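Local coordinates for protein MB2760 (Mycobacterium tuberculosis, PDB 2BNG) that hydrolyses epoxides, accepting long or bulky lipophilic ones such as 9,10-epoxystearic acid and cholesterol 5,6-oxide in vitro, although its physiological substrates are unidentified, at residues E10-E13 with T14-A17; E31-D34 with T35-A38; A61-L64 with R65-G69; D125-D128 with M129-L133. All coordinates share one frame; numbering follows the deposited sequence.

Contact 1. Residues E10-E13 with T14-A17; sequences ETPE and TTEA
The carboxylates of Glu-13 and Glu-16 meet one turn apart at the start of a helix, their planes 89° apart, so neither lies flat on the other. The two side chains run side by side in the same direction, and Glu-13 OE1 comes 2.8 Å from Glu-16 OE1. Two acceptors this close would be expected to repel each other if both were ionised. Glu-13 reaches this place by folding at its second torsion (chi2 -44°), while Glu-16 stays extended beyond CG.

The backbone supplies the firmer evidence of a helix start. Pro-12 sits at the N-cap, and Glu-16 N donates to Pro-12 O over 3.3 Å with an almost straight N-H...O angle of 170°. Thr-15 N also points to that oxygen, but the bond is weak. One residue on, Ala-17 N reaches Glu-13 O at 2.8 Å and continues the helical pattern. The pyrrolidine ring of Pro-12 lies against the first turn: Pro-12 CG is 3.5 Å from Thr-15 OG1.

This is the entry into helix 13-30, at the N-terminal end of the modelled chain. Thr-11 and Pro-12 pack on Gln-68 of the second subunit and Thr-15 on Arg-66 there, in the loop that joins helix 57-65 to strand 72-83 of that subunit.

Contact 2. Residues E31-D34 with T35-A38; sequences EDFD and TVDA
Side-chain hydrogen bonding links Asp-32 to Thr-35 across the first turn of helix 33-39. Thr-35 OG1 donates to Asp-32 OD2 over 2.7 Å, approaching from above the carboxylate, 45° out of its plane. The carboxylate is carried there because Asp-32 CG is anti to the backbone N (chi1 172°), while the hydroxyl of Thr-35 turns back beside its own N.

Backbone bonds confirm the helical start. Asp-32 O takes Val-36 N at 3.1 Å, Phe-33 O takes Asp-37 N at 2.9 Å, and Asp-34 O takes Ala-38 N.

Charged groups form a separate set. The carboxylates of Asp-34 and Asp-37 approach only to 4.4 Å between their OD2 atoms, and both of these oxygens form salt bridges with NH2 of Arg-65, which would offset their mutual repulsion.

Apolar contact is modest: Phe-33 CD1 lies 4.3 Å from Val-36 CG2. Val-36 also rests on Phe-24 and Ala-27 of helix 13-30, and Phe-33 on Arg-65 of helix 57-65.

Two consecutive helices are joined here by a very short link. Glu-31, with positive phi, ends the preceding helix in a Schellman motif, and Asp-32, the centre of an inverse gamma turn, is the N-cap of the next. The join lies in a domain of the limonene-1,2-epoxide hydrolase family, which belongs to the NTF2 clan.

Contact 3. Residues A61-L64 with R65-G69; sequences ATLL and RRMQG
Apolar contacts gather Leu-63, Leu-64 and Met-67 (present as selenomethionine) round one terminal methyl. Met-67 CE lies 3.8 Å from Leu-63 CG and equally 3.8 Å from Leu-64 CD2, so it touches both leucine side chains, each of which the Met-67 chain crosses at a slant. The bend at chi3 (-107°) brings Met-67 CE back toward the helix, 3.4 Å from Leu-63 O. Leu-64 is buried, its side chain about 9 Å from that of Asp-122, the probable proton acceptor of the active site.

Backbone hydrogen bonds trace how the helix ends. Arg-65 N to Ala-61 O (2.9 Å) and Arg-66 N to Thr-62 O (2.9 Å) keep the spacing of four residues. Arg-66 N also makes a weak bond to Leu-63 O, and Met-67 N then donates to Leu-64 O at 3.0 Å, from a position 64° out of the carbonyl plane and therefore away from a lone pair. A type I beta turn, Arg-65 to Gln-68, then leads out of helix 57-65.

Charge sits apart from the apolar cluster. The Arg-65 chain is extended until it bends at chi3, and its NH2 is engaged by Asp-37 and Asp-34 of helix 33-39.

The chemistry therefore divides at the helix end: Arg-65 provides a polar side directed at the neighbouring helix, while the Met-67 methyl packs against both leucines on an apolar one.

Contact 4. Residues D125-D128 with M129-L133; sequences DVYD and MFKGL
Tyr-127 and Lys-131 meet one turn apart at the N-terminus of helix 126-139, where Asp-125 is the N-cap. Lys-131 CE lies over one face of the Tyr-127 ring, 3.9 Å from the ring centroid and 25° off the ring normal, a CH-pi contact. CE stands toward the rim of that face, near Tyr-127 CE2, and the two side chains cross at a slant. The bend in the Lys-131 chain at chi3 (-59°) sets its outer methylene on the ring. At the tyrosine's edge, in plane, lies Asp-125 OD2. Tyr-127 also meets the ring of Phe-51 of the third subunit, with planes about 30° apart.

Lys-131 N donates to Tyr-127 O at 2.8 Å, the four-residue helical spacing that places the two side chains on the same side of the helix. The cap itself is made by the Asp-125 carboxylate, OD2 accepting from Asp-128 N at 3.2 Å and OD1 more weakly from Tyr-127 N. OD1 also accepts from Val-126 N of the third subunit, so the helix start belongs to a subunit interface.

Met-129, a selenomethionine here, packs on Phe-104 of strand 100-113, its side chain about 8 Å from that of Asp-93, the probable proton donor. Asp-128 is held to the same strand by the bond from Trp-105 N to OD2. Asp-128 OD1 accepts from a water at 3.0 Å, and that water in turn accepts from Lys-131 NZ at 2.9 Å.

Overall arrangement
The four contacts follow one another along the chain, each at the start or end of a helix: contact 1 opens helix 13-30, contact 2 opens helix 33-39, contact 3 ends helix 57-65 and contact 4 opens helix 126-139. Contacts 2 and 3 are neighbours, with centres about 10 Å apart, and they touch. The centre of contact 1 stands about 21 Å from that of contact 2 and about 35 Å from that of contact 4, which is on the opposite side of the chain's centre. Contacts 1 and 4 both meet other subunits, so these two helix starts lie at subunit interfaces, while contacts 2 and 3 join helices 33-39 and 57-65 within the chain.

Contact 1. Residues E10-E13 with T14-A17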
ATOM      1  N   GLU C  10     -12.491  10.669  27.354  1.00 68.42           N
ATOM      2  CA  GLU C  10     -12.311  11.857  28.248  1.00 67.66           C
ATOM      3  C   GLU C  10     -10.835  12.243  28.306  1.00 64.19           C
ATOM      4  O   GLU C  10     -10.037  11.623  29.027  1.00 63.69           O
ATOM      5  CB  GLU C  10     -12.846  11.585  29.661  1.00 69.70           C
ATOM      6  CG  GLU C  10     -14.361  11.832  29.866  1.00 74.82           C
ATOM      7  CD  GLU C  10     -15.261  10.653  29.463  1.00 80.81           C
ATOM      8  OE1 GLU C  10     -14.894   9.474  29.705  1.00 82.87           O
ATOM      9  OE2 GLU C  10     -16.366  10.915  28.924  1.00 84.01           O
ATOM     10  N   THR C  11     -10.483  13.264  27.532  1.00 61.51           N
ATOM     11  CA  THR C  11      -9.098  13.647  27.339  1.00 58.82           C
ATOM     12  C   THR C  11      -8.586  14.481  28.518  1.00 57.12           C
ATOM     13  O   THR C  11      -9.233  15.454  28.909  1.00 56.88           O
ATOM     14  CB  THR C  11      -8.902  14.358  25.971  1.00 57.47           C
ATOM     15  OG1 THR C  11      -7.807  15.282  26.043  1.00 55.89           O
ATOM     16  CG2 THR C  11     -10.148  15.097  25.565  1.00 59.08           C
ATOM     17  N   PRO C  12      -7.432  14.084  29.104  1.00 56.14           N
ATOM     18  CA  PRO C  12      -6.946  14.726  30.344  1.00 55.27           C
ATOM     19  C   PRO C  12      -6.471  16.164  30.185  1.00 53.75           C
ATOM     20  O   PRO C  12      -5.845  16.523  29.178  1.00 51.87           O
ATOM     21  CB  PRO C  12      -5.795  13.816  30.804  1.00 54.33           C
ATOM     22  CG  PRO C  12      -5.375  13.070  29.609  1.00 54.36           C
ATOM     23  CD  PRO C  12      -6.535  13.007  28.644  1.00 55.59           C
ATOM     24  N   GLU C  13      -6.754  16.970  31.208  1.00 55.17           N
ATOM     25  CA  GLU C  13      -6.340  18.382  31.268  1.00 55.12           C
ATOM     26  C   GLU C  13      -4.868  18.576  30.962  1.00 53.40           C
ATOM     27  O   GLU C  13      -4.441  19.631  30.508  1.00 51.39           O
ATOM     28  CB  GLU C  13      -6.699  19.003  32.624  1.00 55.39           C
ATOM     29  CG  GLU C  13      -8.222  19.001  32.902  1.00 60.33           C
ATOM     30  CD  GLU C  13      -9.083  19.443  31.690  1.00 63.38           C
ATOM     31  OE1 GLU C  13      -8.984  20.633  31.284  1.00 61.57           O
ATOM     32  OE2 GLU C  13      -9.872  18.603  31.167  1.00 64.75           O
ATOM     33  N   THR C  14      -4.122  17.512  31.183  1.00 55.74           N
ATOM     34  CA  THR C  14      -2.700  17.455  30.940  1.00 54.90           C
ATOM     35  C   THR C  14      -2.367  17.652  29.437  1.00 53.62           C
ATOM     36  O   THR C  14      -1.568  18.523  29.083  1.00 51.51           O
ATOM     37  CB  THR C  14      -2.186  16.110  31.539  1.00 56.33           C
ATOM     38  OG1 THR C  14      -1.543  16.354  32.793  1.00 57.33           O
ATOM     39  CG2 THR C  14      -1.225  15.416  30.687  1.00 55.86           C
ATOM     40  N   THR C  15      -3.022  16.863  28.573  1.00 54.17           N
ATOM     41  CA  THR C  15      -2.884  16.958  27.116  1.00 52.69           C
ATOM     42  C   THR C  15      -3.377  18.299  26.631  1.00 51.32           C
ATOM     43  O   THR C  15      -2.762  18.899  25.765  1.00 50.04           O
ATOM     44  CB  THR C  15      -3.724  15.878  26.428  1.00 54.53           C
ATOM     45  OG1 THR C  15      -3.489  14.629  27.046  1.00 55.55           O
ATOM     46  CG2 THR C  15      -3.404  15.733  25.016  1.00 53.20           C
ATOM     47  N   GLU C  16      -4.497  18.745  27.197  1.00 51.30           N
ATOM     48  CA  GLU C  16      -5.063  20.047  26.895  1.00 50.28           C
ATOM     49  C   GLU C  16      -4.116  21.201  27.194  1.00 47.13           C
ATOM     50  O   GLU C  16      -3.943  22.086  26.358  1.00 45.88           O
ATOM     51  CB  GLU C  16      -6.322  20.241  27.693  1.00 52.07           C
ATOM     52  CG  GLU C  16      -7.468  20.410  26.838  1.00 56.09           C
ATOM     53  CD  GLU C  16      -8.709  20.574  27.611  1.00 61.07           C
ATOM     54  OE1 GLU C  16      -8.821  21.378  28.579  1.00 62.77           O
ATOM     55  OE2 GLU C  16      -9.607  19.866  27.202  1.00 63.81           O
ATOM     56  N   ALA C  17      -3.516  21.171  28.383  1.00 45.19           N
ATOM     57  CA  ALA C  17      -2.625  22.234  28.826  1.00 42.66           C
ATOM     58  C   ALA C  17      -1.389  22.322  27.918  1.00 40.28           C
ATOM     59  O   ALA C  17      -1.002  23.405  27.485  1.00 38.67           O
ATOM     60  CB  ALA C  17      -2.233  22.041  30.284  1.00 42.50           C
TER

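Contact 2. Residues E31-D34 with T35-A38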
ATOM      1  N   GLU C  31       2.586  35.175  14.294  1.00 39.70           N
ATOM      2  CA  GLU C  31       1.943  36.499  14.375  1.00 40.71           C
ATOM      3  C   GLU C  31       0.425  36.423  14.270  1.00 41.27           C
ATOM      4  O   GLU C  31      -0.224  37.301  13.693  1.00 42.35           O
ATOM      5  CB  GLU C  31       2.519  37.467  13.341  1.00 41.03           C
ATOM      6  CG  GLU C  31       3.904  37.905  13.703  1.00 41.87           C
ATOM      7  CD  GLU C  31       4.566  38.652  12.593  1.00 44.50           C
ATOM      8  OE1 GLU C  31       3.925  39.008  11.623  1.00 46.83           O
ATOM      9  OE2 GLU C  31       5.747  38.916  12.661  1.00 46.14           O
ATOM     10  N   ASP C  32      -0.127  35.361  14.844  1.00 40.93           N
ATOM     11  CA  ASP C  32      -1.546  35.072  14.783  1.00 41.62           C
ATOM     12  C   ASP C  32      -2.151  35.660  16.059  1.00 41.67           C
ATOM     13  O   ASP C  32      -2.374  34.965  17.073  1.00 41.01           O
ATOM     14  CB  ASP C  32      -1.744  33.556  14.662  1.00 41.62           C
ATOM     15  CG  ASP C  32      -3.203  33.119  14.780  1.00 43.37           C
ATOM     16  OD1 ASP C  32      -4.111  33.985  14.783  1.00 43.27           O
ATOM     17  OD2 ASP C  32      -3.426  31.881  14.885  1.00 44.03           O
ATOM     18  N   PHE C  33      -2.407  36.964  16.000  1.00 42.03           N
ATOM     19  CA  PHE C  33      -2.619  37.738  17.231  1.00 42.42           C
ATOM     20  C   PHE C  33      -3.973  37.536  17.860  1.00 43.38           C
ATOM     21  O   PHE C  33      -4.141  37.751  19.060  1.00 43.66           O
ATOM     22  CB  PHE C  33      -2.265  39.217  17.047  1.00 42.60           C
ATOM     23  CG  PHE C  33      -0.795  39.451  16.895  1.00 42.54           C
ATOM     24  CD1 PHE C  33       0.075  39.153  17.944  1.00 42.34           C
ATOM     25  CD2 PHE C  33      -0.272  39.928  15.701  1.00 43.97           C
ATOM     26  CE1 PHE C  33       1.431  39.350  17.816  1.00 42.96           C
ATOM     27  CE2 PHE C  33       1.095  40.124  15.556  1.00 44.49           C
ATOM     28  CZ  PHE C  33       1.951  39.833  16.613  1.00 42.66           C
ATOM     29  N   ASP C  34      -4.930  37.084  17.064  1.00 44.22           N
ATOM     30  CA  ASP C  34      -6.221  36.727  17.617  1.00 45.96           C
ATOM     31  C   ASP C  34      -6.171  35.432  18.450  1.00 45.32           C
ATOM     32  O   ASP C  34      -6.860  35.323  19.475  1.00 46.36           O
ATOM     33  CB  ASP C  34      -7.279  36.632  16.530  1.00 47.81           C
ATOM     34  CG  ASP C  34      -7.488  37.945  15.805  1.00 49.98           C
ATOM     35  OD1 ASP C  34      -8.243  37.969  14.841  1.00 53.83           O
ATOM     36  OD2 ASP C  34      -6.898  38.965  16.160  1.00 51.14           O
ATOM     37  N   THR C  35      -5.359  34.464  18.026  1.00 43.66           N
ATOM     38  CA  THR C  35      -5.090  33.290  18.858  1.00 42.48           C
ATOM     39  C   THR C  35      -4.295  33.656  20.123  1.00 41.82           C
ATOM     40  O   THR C  35      -4.553  33.115  21.198  1.00 42.36           O
ATOM     41  CB  THR C  35      -4.377  32.188  18.056  1.00 41.66           C
ATOM     42  OG1 THR C  35      -5.203  31.818  16.947  1.00 41.95           O
ATOM     43  CG2 THR C  35      -4.083  30.963  18.909  1.00 39.16           C
ATOM     44  N   VAL C  36      -3.334  34.569  19.995  1.00 40.79           N
ATOM     45  CA  VAL C  36      -2.606  35.078  21.161  1.00 40.06           C
ATOM     46  C   VAL C  36      -3.587  35.700  22.185  1.00 41.48           C
ATOM     47  O   VAL C  36      -3.525  35.413  23.385  1.00 41.60           O
ATOM     48  CB  VAL C  36      -1.516  36.089  20.752  1.00 39.26           C
ATOM     49  CG1 VAL C  36      -1.014  36.867  21.977  1.00 37.92           C
ATOM     50  CG2 VAL C  36      -0.377  35.365  20.010  1.00 37.10           C
ATOM     51  N   ASP C  37      -4.506  36.523  21.689  1.00 42.89           N
ATOM     52  CA  ASP C  37      -5.590  37.102  22.499  1.00 44.94           C
ATOM     53  C   ASP C  37      -6.497  36.103  23.194  1.00 44.98           C
ATOM     54  O   ASP C  37      -6.832  36.267  24.364  1.00 45.80           O
ATOM     55  CB  ASP C  37      -6.489  37.980  21.633  1.00 46.93           C
ATOM     56  CG  ASP C  37      -5.915  39.334  21.424  1.00 50.36           C
ATOM     57  OD1 ASP C  37      -5.266  39.844  22.358  1.00 53.71           O
ATOM     58  OD2 ASP C  37      -6.088  39.899  20.332  1.00 55.05           O
ATOM     59  N   ALA C  38      -6.925  35.089  22.460  1.00 44.40           N
ATOM     60  CA  ALA C  38      -7.742  34.029  23.034  1.00 44.56           C
ATOM     61  C   ALA C  38      -6.969  33.185  24.061  1.00 43.34           C
ATOM     62  O   ALA C  38      -7.570  32.678  25.011  1.00 44.57           O
ATOM     63  CB  ALA C  38      -8.302  33.151  21.935  1.00 44.63           C
TER

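Contact 3. Residues A61-L64 with R65-G69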
ATOM      1  N   ALA C  61      -1.125  40.973  25.594  1.00 39.24           N
ATOM      2  CA  ALA C  61      -1.591  40.671  24.245  1.00 39.23           C
ATOM      3  C   ALA C  61      -1.397  41.839  23.279  1.00 40.03           C
ATOM      4  O   ALA C  61      -0.915  41.630  22.159  1.00 39.28           O
ATOM      5  CB  ALA C  61      -3.028  40.211  24.258  1.00 39.85           C
ATOM      6  N   THR C  62      -1.742  43.062  23.704  1.00 41.44           N
ATOM      7  CA  THR C  62      -1.578  44.205  22.794  1.00 42.48           C
ATOM      8  C   THR C  62      -0.125  44.689  22.710  1.00 42.08           C
ATOM      9  O   THR C  62       0.303  45.207  21.673  1.00 42.05           O
ATOM     10  CB  THR C  62      -2.611  45.391  22.992  1.00 44.52           C
ATOM     11  OG1 THR C  62      -2.420  46.026  24.243  1.00 44.49           O
ATOM     12  CG2 THR C  62      -4.008  44.906  23.005  1.00 44.97           C
ATOM     13  N   LEU C  63       0.641  44.486  23.778  1.00 41.77           N
ATOM     14  CA  LEU C  63       2.087  44.725  23.720  1.00 41.76           C
ATOM     15  C   LEU C  63       2.734  43.873  22.623  1.00 40.64           C
ATOM     16  O   LEU C  63       3.495  44.385  21.787  1.00 40.16           O
ATOM     17  CB  LEU C  63       2.739  44.397  25.056  1.00 41.52           C
ATOM     18  CG  LEU C  63       4.093  45.053  25.246  1.00 44.18           C
ATOM     19  CD1 LEU C  63       3.931  46.536  25.550  1.00 47.40           C
ATOM     20  CD2 LEU C  63       4.833  44.380  26.369  1.00 45.45           C
ATOM     21  N   LEU C  64       2.410  42.577  22.641  1.00 39.80           N
ATOM     22  CA  LEU C  64       2.914  41.638  21.660  1.00 39.46           C
ATOM     23  C   LEU C  64       2.415  41.961  20.259  1.00 40.55           C
ATOM     24  O   LEU C  64       3.194  41.964  19.300  1.00 40.27           O
ATOM     25  CB  LEU C  64       2.549  40.203  22.044  1.00 38.60           C
ATOM     26  CG  LEU C  64       3.262  39.646  23.286  1.00 38.53           C
ATOM     27  CD1 LEU C  64       2.627  38.328  23.704  1.00 38.33           C
ATOM     28  CD2 LEU C  64       4.777  39.499  23.092  1.00 35.68           C
ATOM     29  N   ARG C  65       1.124  42.259  20.143  1.00 41.90           N
ATOM     30  CA  ARG C  65       0.560  42.677  18.871  1.00 43.56           C
ATOM     31  C   ARG C  65       1.309  43.877  18.297  1.00 44.23           C
ATOM     32  O   ARG C  65       1.562  43.941  17.091  1.00 44.51           O
ATOM     33  CB  ARG C  65      -0.933  42.980  19.001  1.00 44.55           C
ATOM     34  CG  ARG C  65      -1.606  43.377  17.689  1.00 46.19           C
ATOM     35  CD  ARG C  65      -3.069  43.796  17.901  1.00 48.02           C
ATOM     36  NE  ARG C  65      -3.888  42.648  18.306  1.00 49.26           N
ATOM     37  CZ  ARG C  65      -4.533  41.837  17.463  1.00 50.58           C
ATOM     38  NH1 ARG C  65      -4.469  42.044  16.147  1.00 49.20           N
ATOM     39  NH2 ARG C  65      -5.246  40.810  17.940  1.00 50.91           N
ATOM     40  N   ARG C  66       1.683  44.812  19.159  1.00 45.08           N
ATOM     41  CA  ARG C  66       2.317  46.029  18.686  1.00 46.21           C
ATOM     42  C   ARG C  66       3.772  45.865  18.301  1.00 46.13           C
ATOM     43  O   ARG C  66       4.381  46.780  17.761  1.00 46.87           O
ATOM     44  CB  ARG C  66       2.106  47.167  19.664  1.00 46.90           C
ATOM     45  CG  ARG C  66       0.718  47.660  19.526  1.00 47.80           C
ATOM     46  CD  ARG C  66       0.452  48.789  20.393  1.00 47.85           C
ATOM     47  NE  ARG C  66      -0.954  49.093  20.285  1.00 47.82           N
ATOM     48  CZ  ARG C  66      -1.571  49.869  21.135  1.00 48.41           C
ATOM     49  NH1 ARG C  66      -0.840  50.376  22.073  1.00 47.45           N
ATOM     50  NH2 ARG C  66      -2.866  50.141  21.056  1.00 48.27           N
HETATM   51  N   MSE C  67       4.316  44.689  18.536  0.44 45.67           N
HETATM   52  CA  MSE C  67       5.673  44.434  18.137  1.00 47.06           C
HETATM   53  C   MSE C  67       5.822  43.939  16.697  1.00 46.09           C
HETATM   54  O   MSE C  67       6.925  43.910  16.127  1.00 45.85           O
HETATM   55  CB  MSE C  67       6.319  43.478  19.113  1.00 45.69           C
HETATM   56  CG  MSE C  67       6.905  44.219  20.305  1.00 47.26           C
HETATM   57 SE   MSE C  67       7.616  42.910  21.509  1.00 53.06          SE
HETATM   58  CE  MSE C  67       6.316  42.962  22.942  1.00 49.95           C
ATOM     59  N   GLN C  68       4.696  43.561  16.118  1.00 45.85           N
ATOM     60  CA  GLN C  68       4.610  43.139  14.747  1.00 45.77           C
ATOM     61  C   GLN C  68       5.322  44.110  13.800  1.00 46.22           C
ATOM     62  O   GLN C  68       5.077  45.321  13.837  1.00 46.64           O
ATOM     63  CB  GLN C  68       3.143  43.127  14.420  1.00 46.31           C
ATOM     64  CG  GLN C  68       2.730  42.103  13.526  1.00 47.31           C
ATOM     65  CD  GLN C  68       2.739  42.490  12.129  1.00 49.55           C
ATOM     66  OE1 GLN C  68       2.979  41.686  11.298  1.00 48.61           O
ATOM     67  NE2 GLN C  68       2.442  43.701  11.839  1.00 50.30           N
ATOM     68  N   GLY C  69       6.201  43.581  12.947  1.00 45.47           N
ATOM     69  CA  GLY C  69       6.951  44.436  12.015  1.00 45.98           C
ATOM     70  C   GLY C  69       8.197  45.109  12.600  1.00 45.79           C
ATOM     71  O   GLY C  69       8.936  45.761  11.881  1.00 46.43           O
TER

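Contact 4. Residues D125-D128 with M129-L133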
ATOM      1  N   ASP C 125      19.589  32.965  30.238  1.00 30.37           N
ATOM      2  CA  ASP C 125      20.890  33.350  30.815  1.00 31.11           C
ATOM      3  C   ASP C 125      21.451  34.559  30.041  1.00 31.77           C
ATOM      4  O   ASP C 125      21.478  34.551  28.812  1.00 31.39           O
ATOM      5  CB  ASP C 125      21.794  32.112  30.741  1.00 31.25           C
ATOM      6  CG  ASP C 125      23.274  32.398  30.923  1.00 33.16           C
ATOM      7  OD1 ASP C 125      23.669  33.288  31.700  1.00 33.35           O
ATOM      8  OD2 ASP C 125      24.081  31.657  30.307  1.00 34.72           O
ATOM      9  N   VAL C 126      21.885  35.601  30.753  1.00 32.61           N
ATOM     10  CA  VAL C 126      22.403  36.791  30.067  1.00 33.67           C
ATOM     11  C   VAL C 126      23.664  36.442  29.301  1.00 34.21           C
ATOM     12  O   VAL C 126      23.926  37.011  28.250  1.00 34.72           O
ATOM     13  CB  VAL C 126      22.670  38.030  31.003  1.00 34.76           C
ATOM     14  CG1 VAL C 126      21.423  38.396  31.797  1.00 33.84           C
ATOM     15  CG2 VAL C 126      23.817  37.756  31.944  1.00 36.41           C
ATOM     16  N   TYR C 127      24.439  35.502  29.821  1.00 34.55           N
ATOM     17  CA  TYR C 127      25.651  35.101  29.129  1.00 36.14           C
ATOM     18  C   TYR C 127      25.371  34.464  27.741  1.00 35.02           C
ATOM     19  O   TYR C 127      25.928  34.883  26.712  1.00 34.80           O
ATOM     20  CB  TYR C 127      26.451  34.186  30.035  1.00 37.98           C
ATOM     21  CG  TYR C 127      27.655  33.539  29.414  1.00 40.44           C
ATOM     22  CD1 TYR C 127      28.737  34.294  28.961  1.00 42.37           C
ATOM     23  CD2 TYR C 127      27.722  32.154  29.311  1.00 42.36           C
ATOM     24  CE1 TYR C 127      29.857  33.679  28.402  1.00 44.29           C
ATOM     25  CE2 TYR C 127      28.837  31.523  28.769  1.00 44.40           C
ATOM     26  CZ  TYR C 127      29.896  32.295  28.309  1.00 45.18           C
ATOM     27  OH  TYR C 127      30.992  31.671  27.767  1.00 47.55           O
ATOM     28  N   ASP C 128      24.485  33.469  27.737  1.00 33.40           N
ATOM     29  CA  ASP C 128      24.017  32.831  26.528  1.00 32.90           C
ATOM     30  C   ASP C 128      23.425  33.855  25.576  1.00 33.02           C
ATOM     31  O   ASP C 128      23.651  33.771  24.382  1.00 33.54           O
ATOM     32  CB  ASP C 128      22.977  31.763  26.877  1.00 31.91           C
ATOM     33  CG  ASP C 128      22.445  31.057  25.660  1.00 30.83           C
ATOM     34  OD1 ASP C 128      23.217  30.350  25.006  1.00 33.46           O
ATOM     35  OD2 ASP C 128      21.257  31.192  25.348  1.00 28.34           O
HETATM   36  N   MSE C 129      22.685  34.823  26.112  1.00 33.01           N
HETATM   37  CA  MSE C 129      22.080  35.874  25.312  1.00 33.67           C
HETATM   38  C   MSE C 129      23.143  36.787  24.711  1.00 34.78           C
HETATM   39  O   MSE C 129      23.058  37.201  23.549  1.00 34.94           O
HETATM   40  CB  MSE C 129      21.115  36.704  26.157  1.00 33.45           C
HETATM   41  CG  MSE C 129      20.517  37.877  25.389  1.00 35.08           C
HETATM   42 SE   MSE C 129      18.877  37.355  24.752  0.43 38.06          SE
HETATM   43  CE  MSE C 129      18.157  36.892  26.648  1.00 31.53           C
ATOM     44  N   PHE C 130      24.133  37.121  25.524  1.00 36.07           N
ATOM     45  CA  PHE C 130      25.229  37.962  25.084  1.00 37.58           C
ATOM     46  C   PHE C 130      25.993  37.262  23.952  1.00 38.22           C
ATOM     47  O   PHE C 130      26.332  37.881  22.932  1.00 38.53           O
ATOM     48  CB  PHE C 130      26.147  38.327  26.259  1.00 38.63           C
ATOM     49  CG  PHE C 130      27.302  39.197  25.866  1.00 41.38           C
ATOM     50  CD1 PHE C 130      27.095  40.514  25.438  1.00 43.57           C
ATOM     51  CD2 PHE C 130      28.599  38.698  25.887  1.00 43.48           C
ATOM     52  CE1 PHE C 130      28.188  41.327  25.041  1.00 46.53           C
ATOM     53  CE2 PHE C 130      29.685  39.491  25.504  1.00 45.92           C
ATOM     54  CZ  PHE C 130      29.486  40.806  25.078  1.00 46.29           C
ATOM     55  N   LYS C 131      26.215  35.958  24.108  1.00 38.06           N
ATOM     56  CA  LYS C 131      26.812  35.154  23.041  1.00 38.88           C
ATOM     57  C   LYS C 131      25.958  35.117  21.784  1.00 38.06           C
ATOM     58  O   LYS C 131      26.494  35.127  20.672  1.00 39.03           O
ATOM     59  CB  LYS C 131      27.094  33.725  23.508  1.00 38.60           C
ATOM     60  CG  LYS C 131      28.344  33.604  24.353  1.00 40.23           C
ATOM     61  CD  LYS C 131      28.680  32.151  24.694  1.00 40.94           C
ATOM     62  CE  LYS C 131      27.541  31.472  25.443  1.00 40.51           C
ATOM     63  NZ  LYS C 131      27.775  30.011  25.527  1.00 41.14           N
ATOM     64  N   GLY C 132      24.642  35.074  21.966  1.00 36.44           N
ATOM     65  CA  GLY C 132      23.708  35.113  20.853  1.00 36.12           C
ATOM     66  C   GLY C 132      23.759  36.446  20.132  1.00 37.38           C
ATOM     67  O   GLY C 132      23.640  36.495  18.912  1.00 37.33           O
ATOM     68  N   LEU C 133      23.946  37.524  20.896  1.00 38.29           N
ATOM     69  CA  LEU C 133      24.050  38.871  20.343  1.00 40.07           C
ATOM     70  C   LEU C 133      25.332  39.047  19.512  1.00 42.26           C
ATOM     71  O   LEU C 133      25.298  39.621  18.423  1.00 43.37           O
ATOM     72  CB  LEU C 133      23.962  39.936  21.453  1.00 40.18           C
ATOM     73  CG  LEU C 133      23.964  41.410  20.998  1.00 41.78           C
ATOM     74  CD1 LEU C 133      22.777  41.723  20.057  1.00 40.02           C
ATOM     75  CD2 LEU C 133      23.986  42.355  22.197  1.00 40.73           C
TER
HETATM   76  O   HOH W   1      25.272  29.071  26.762  1.00 29.16           O